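Local coordinates for protein alanine racemase, biosynthetic (Pseudomonas aeruginosa PAO1, PDB 6A2F) that belongs to the alanine racemase family, pairing a TIM-barrel N-terminal domain with a C-terminal beta domain and carrying a lysine-bound pyridoxal phosphate group, at residues V8-S11 against A12-H15; S190-S194 against A195-T199. All blocks are in the same frame, centred on the assembly; numbering follows the deposited sequence.

Contact 1: V8-S11 against A12-H15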
loop_
_atom_site.group_PDB
_atom_site.type_symbol
_atom_site.label_atom_id
_atom_site.label_comp_id
_atom_site.label_asym_id
_atom_site.label_seq_id
_atom_site.Cartn_x
_atom_site.Cartn_y
_atom_site.Cartn_z
ATOM N N VAL A 8 5.846 13.171 10.357
ATOM C CA VAL A 8 6.425 12.198 11.272
ATOM C C VAL A 8 7.101 12.906 12.448
ATOM O O VAL A 8 7.984 13.758 12.263
ATOM C CB VAL A 8 7.422 11.261 10.554
ATOM C CG1 VAL A 8 7.971 10.211 11.509
ATOM C CG2 VAL A 8 6.769 10.590 9.355
ATOM N N ASP A 9 6.664 12.556 13.656
ATOM C CA ASP A 9 7.260 13.077 14.883
ATOM C C ASP A 9 8.370 12.142 15.360
ATOM O O ASP A 9 8.109 11.128 16.022
ATOM C CB ASP A 9 6.189 13.265 15.966
ATOM C CG ASP A 9 6.719 13.976 17.205
ATOM O OD1 ASP A 9 7.951 14.147 17.339
ATOM O OD2 ASP A 9 5.897 14.372 18.054
ATOM N N LEU A 10 9.609 12.499 15.028
ATOM C CA LEU A 10 10.774 11.679 15.357
ATOM C C LEU A 10 11.043 11.588 16.859
ATOM O O LEU A 10 11.482 10.551 17.354
ATOM C CB LEU A 10 12.017 12.168 14.612
ATOM C CG LEU A 10 12.031 12.001 13.085
ATOM C CD1 LEU A 10 13.190 12.773 12.472
ATOM C CD2 LEU A 10 12.073 10.537 12.659
ATOM N N SER A 11 10.759 12.663 17.586
ATOM C CA SER A 11 10.985 12.678 19.031
ATOM C C SER A 11 9.922 11.878 19.799
ATOM O O SER A 11 10.156 11.465 20.939
ATOM C CB SER A 11 11.097 14.113 19.554
ATOM O OG SER A 11 9.827 14.720 19.600
ATOM N N ALA A 12 8.767 11.648 19.175
ATOM C CA ALA A 12 7.794 10.692 19.713
ATOM C C ALA A 12 8.339 9.257 19.633
ATOM O O ALA A 12 8.124 8.453 20.542
ATOM C CB ALA A 12 6.460 10.807 18.993
ATOM N N ILE A 13 9.047 8.949 18.545
ATOM C CA ILE A 13 9.687 7.642 18.372
ATOM C C ILE A 13 10.782 7.441 19.426
ATOM O O ILE A 13 10.881 6.364 20.022
ATOM C CB ILE A 13 10.236 7.457 16.936
ATOM C CG1 ILE A 13 9.075 7.390 15.938
ATOM C CG2 ILE A 13 11.107 6.206 16.832
ATOM C CD1 ILE A 13 9.468 7.569 14.486
ATOM N N ARG A 14 11.586 8.480 19.662
ATOM C CA ARG A 14 12.595 8.454 20.729
ATOM C C ARG A 14 11.943 8.185 22.088
ATOM O O ARG A 14 12.438 7.368 22.863
ATOM C CB ARG A 14 13.399 9.762 20.776
ATOM C CG ARG A 14 14.272 10.015 19.554
ATOM C CD ARG A 14 15.210 11.198 19.758
ATOM N NE ARG A 14 16.372 10.842 20.567
ATOM C CZ ARG A 14 17.354 11.678 20.902
ATOM N NH1 ARG A 14 17.330 12.945 20.506
ATOM N NH2 ARG A 14 18.367 11.245 21.642
ATOM N N HIS A 15 10.832 8.871 22.355
ATOM C CA HIS A 15 10.046 8.682 23.580
ATOM C C HIS A 15 9.546 7.239 23.729
ATOM O O HIS A 15 9.724 6.624 24.783
ATOM C CB HIS A 15 8.867 9.667 23.621
ATOM C CG HIS A 15 8.003 9.532 24.838
ATOM N ND1 HIS A 15 6.972 8.618 24.922
ATOM C CD2 HIS A 15 8.015 10.195 26.019
ATOM C CE1 HIS A 15 6.393 8.721 26.104
ATOM N NE2 HIS A 15 7.006 9.669 26.789
#

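Contact 2: S190-S194 against A195-T199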
loop_
_atom_site.group_PDB
_atom_site.type_symbol
_atom_site.label_atom_id
_atom_site.label_comp_id
_atom_site.label_asym_id
_atom_site.label_seq_id
_atom_site.Cartn_x
_atom_site.Cartn_y
_atom_site.Cartn_z
ATOM N N SER A 190 16.387 -13.747 22.787
ATOM C CA SER A 190 15.406 -12.742 22.391
ATOM C C SER A 190 14.081 -13.398 22.046
ATOM O O SER A 190 14.036 -14.327 21.234
ATOM C CB SER A 190 15.920 -11.922 21.210
ATOM O OG SER A 190 15.017 -10.886 20.889
ATOM N N LEU A 191 13.007 -12.904 22.664
ATOM C CA LEU A 191 11.671 -13.486 22.506
ATOM C C LEU A 191 10.554 -12.439 22.368
ATOM O O LEU A 191 9.535 -12.696 21.725
ATOM C CB LEU A 191 11.381 -14.434 23.677
ATOM C CG LEU A 191 10.030 -15.148 23.838
ATOM C CD1 LEU A 191 9.653 -15.973 22.616
ATOM C CD2 LEU A 191 10.072 -16.019 25.083
ATOM N N ALA A 192 10.763 -11.259 22.952
ATOM C CA ALA A 192 9.695 -10.267 23.116
ATOM C C ALA A 192 9.525 -9.276 21.959
ATOM O O ALA A 192 10.423 -8.468 21.683
ATOM C CB ALA A 192 9.891 -9.508 24.424
ATOM N N ASN A 193 8.363 -9.337 21.303
ATOM C CA ASN A 193 7.896 -8.248 20.426
ATOM C C ASN A 193 7.261 -7.128 21.276
ATOM O O ASN A 193 7.301 -7.192 22.507
ATOM C CB ASN A 193 6.928 -8.767 19.345
ATOM C CG ASN A 193 5.746 -9.551 19.916
ATOM O OD1 ASN A 193 5.487 -9.541 21.124
ATOM N ND2 ASN A 193 5.019 -10.231 19.038
ATOM N N SER A 194 6.679 -6.114 20.631
ATOM C CA SER A 194 6.080 -4.980 21.350
ATOM C C SER A 194 5.054 -5.455 22.371
ATOM O O SER A 194 5.098 -5.064 23.543
ATOM C CB SER A 194 5.424 -3.994 20.382
ATOM O OG SER A 194 6.376 -3.386 19.527
ATOM N N ALA A 195 4.145 -6.313 21.914
ATOM C CA ALA A 195 3.128 -6.916 22.764
ATOM C C ALA A 195 3.741 -7.491 24.039
ATOM O O ALA A 195 3.311 -7.157 25.147
ATOM C CB ALA A 195 2.365 -7.987 21.996
ATOM N N ALA A 196 4.763 -8.329 23.872
ATOM C CA ALA A 196 5.410 -8.990 24.995
ATOM C C ALA A 196 6.247 -8.034 25.840
ATOM O O ALA A 196 6.358 -8.221 27.052
ATOM C CB ALA A 196 6.255 -10.163 24.511
ATOM N N VAL A 197 6.829 -7.013 25.206
ATOM C CA VAL A 197 7.627 -6.007 25.922
ATOM C C VAL A 197 6.773 -5.328 26.989
ATOM O O VAL A 197 7.264 -4.983 28.071
ATOM C CB VAL A 197 8.227 -4.943 24.969
ATOM C CG1 VAL A 197 8.721 -3.720 25.738
ATOM C CG2 VAL A 197 9.362 -5.537 24.151
ATOM N N LEU A 198 5.491 -5.161 26.683
ATOM C CA LEU A 198 4.578 -4.469 27.579
ATOM C C LEU A 198 3.855 -5.390 28.560
ATOM O O LEU A 198 3.437 -4.944 29.623
ATOM C CB LEU A 198 3.564 -3.638 26.780
ATOM C CG LEU A 198 4.081 -2.359 26.114
ATOM C CD1 LEU A 198 3.219 -2.002 24.908
ATOM C CD2 LEU A 198 4.156 -1.200 27.102
ATOM N N THR A 199 3.707 -6.668 28.214
ATOM C CA THR A 199 2.835 -7.546 28.995
ATOM C C THR A 199 3.419 -8.885 29.461
ATOM O O THR A 199 2.865 -9.500 30.375
ATOM C CB THR A 199 1.499 -7.802 28.269
ATOM O OG1 THR A 199 1.754 -8.420 27.004
ATOM C CG2 THR A 199 0.733 -6.492 28.059
#

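Contact 1: V8-S11 against A12-H15
Three groups converge on Asp9 OD1, and one of them reaches it across the contact: Ala12 N donates weakly over 3.2 Å. Ser11 N adds a second weak bond, and Ser11 OG donates to the same oxygen at 3.0 Å, meeting the lone pair that faces OD2. With CG swung away from the backbone N of Asp9 (chi1 -172°), the carboxylate lies over the first turn of helix 10-22, where the amides at the helix start could help to stabilise its negative charge. The face of the carboxylate lies over a methyl group, with Asp9 CG 3.6 Å from Ala12 CB. Ser11 OG sits between its own N and carbonyl carbon (chi1 75°), folded back to the cap. Behind the cap the regular pattern sets in: Arg14 N bonds to Leu10 O at 3.1 Å, and His15 N to Ser11 O at 3.0 Å. On the apolar side, Ile13 CD1 approaches Val8 CG1 (4.3 Å) and Leu10 CD2 (4.4 Å), a loose cluster that Leu10 and Ile13 extend onto helix 42-48. The guanidinium of Arg14 leads away to a salt bridge with Asp52. Asp9 is thus a side-chain N-cap, placed where strand 4-8, in the sheet shared with strand 354-356, gives way to the first helix of the N-terminal TIM-barrel domain.

Contact 2: S190-S194 against A195-T199
Asn193 is the N-cap of helix 194-199, its side chain accepting from Ala196 N; the short helix follows strand 189-190 in the TIM-barrel domain. From CB the Asn193 side chain turns at CG, which lies between the backbone N and the carbonyl carbon (chi1 54°) and comes within 4.1 Å of Ala195 N. The tip atom OD1 accepts from Ala196 N at 3.1 Å, a fairly straight bond (N-H...O angle 160°) whose donor is tilted somewhat from the amide plane. Two methyl groups also lie against Asn193 OD1, Ala196 CB at 3.5 Å and Ala195 CB at 3.6 Å, roughly at right angles to each other as seen from the oxygen. Beyond these segments the side chain packs on His159. The backbone oxygen of Asn193 meanwhile takes the short bond from Val197 N (2.7 Å), nearly along the C=O axis, so one residue serves two amides of the first turn. Ala192 CB rests against Ala196 CB at 3.7 Å and against Val197 CG2, closing the apolar side of the turn. Ser194 OG is hydrogen-bonded to the phosphate oxygen OP3 of the modified residue at position 34, and to Gly211 N and Met213 N; this helix end thus belongs to the cofactor phosphate site. At the far end, Thr199 OG1 donates to Ala195 O at 2.7 Å, coming in 45° above the carbonyl plane.

Overall arrangement
From the N terminus, strand 4-8 leads straight into contact 1, which closes the first turn of helix 10-22 beside strand 354-356 from the other end of the chain. The chain then runs through most of the alternating strands and helices of the barrel before strand 189-190 delivers it to contact 2, at the start of helix 194-199. Contacts 1 and 2 follow in series, neither nested nor crossed, with centres 20 Å apart and nearest atoms about 10 Å apart. Both cap a helix start, but in different surroundings: contact 1 marks the passage from the mixed sheet into the barrel, whereas contact 2 borders the cofactor, with a D-lysine about 7 Å from the Asn193 side chain.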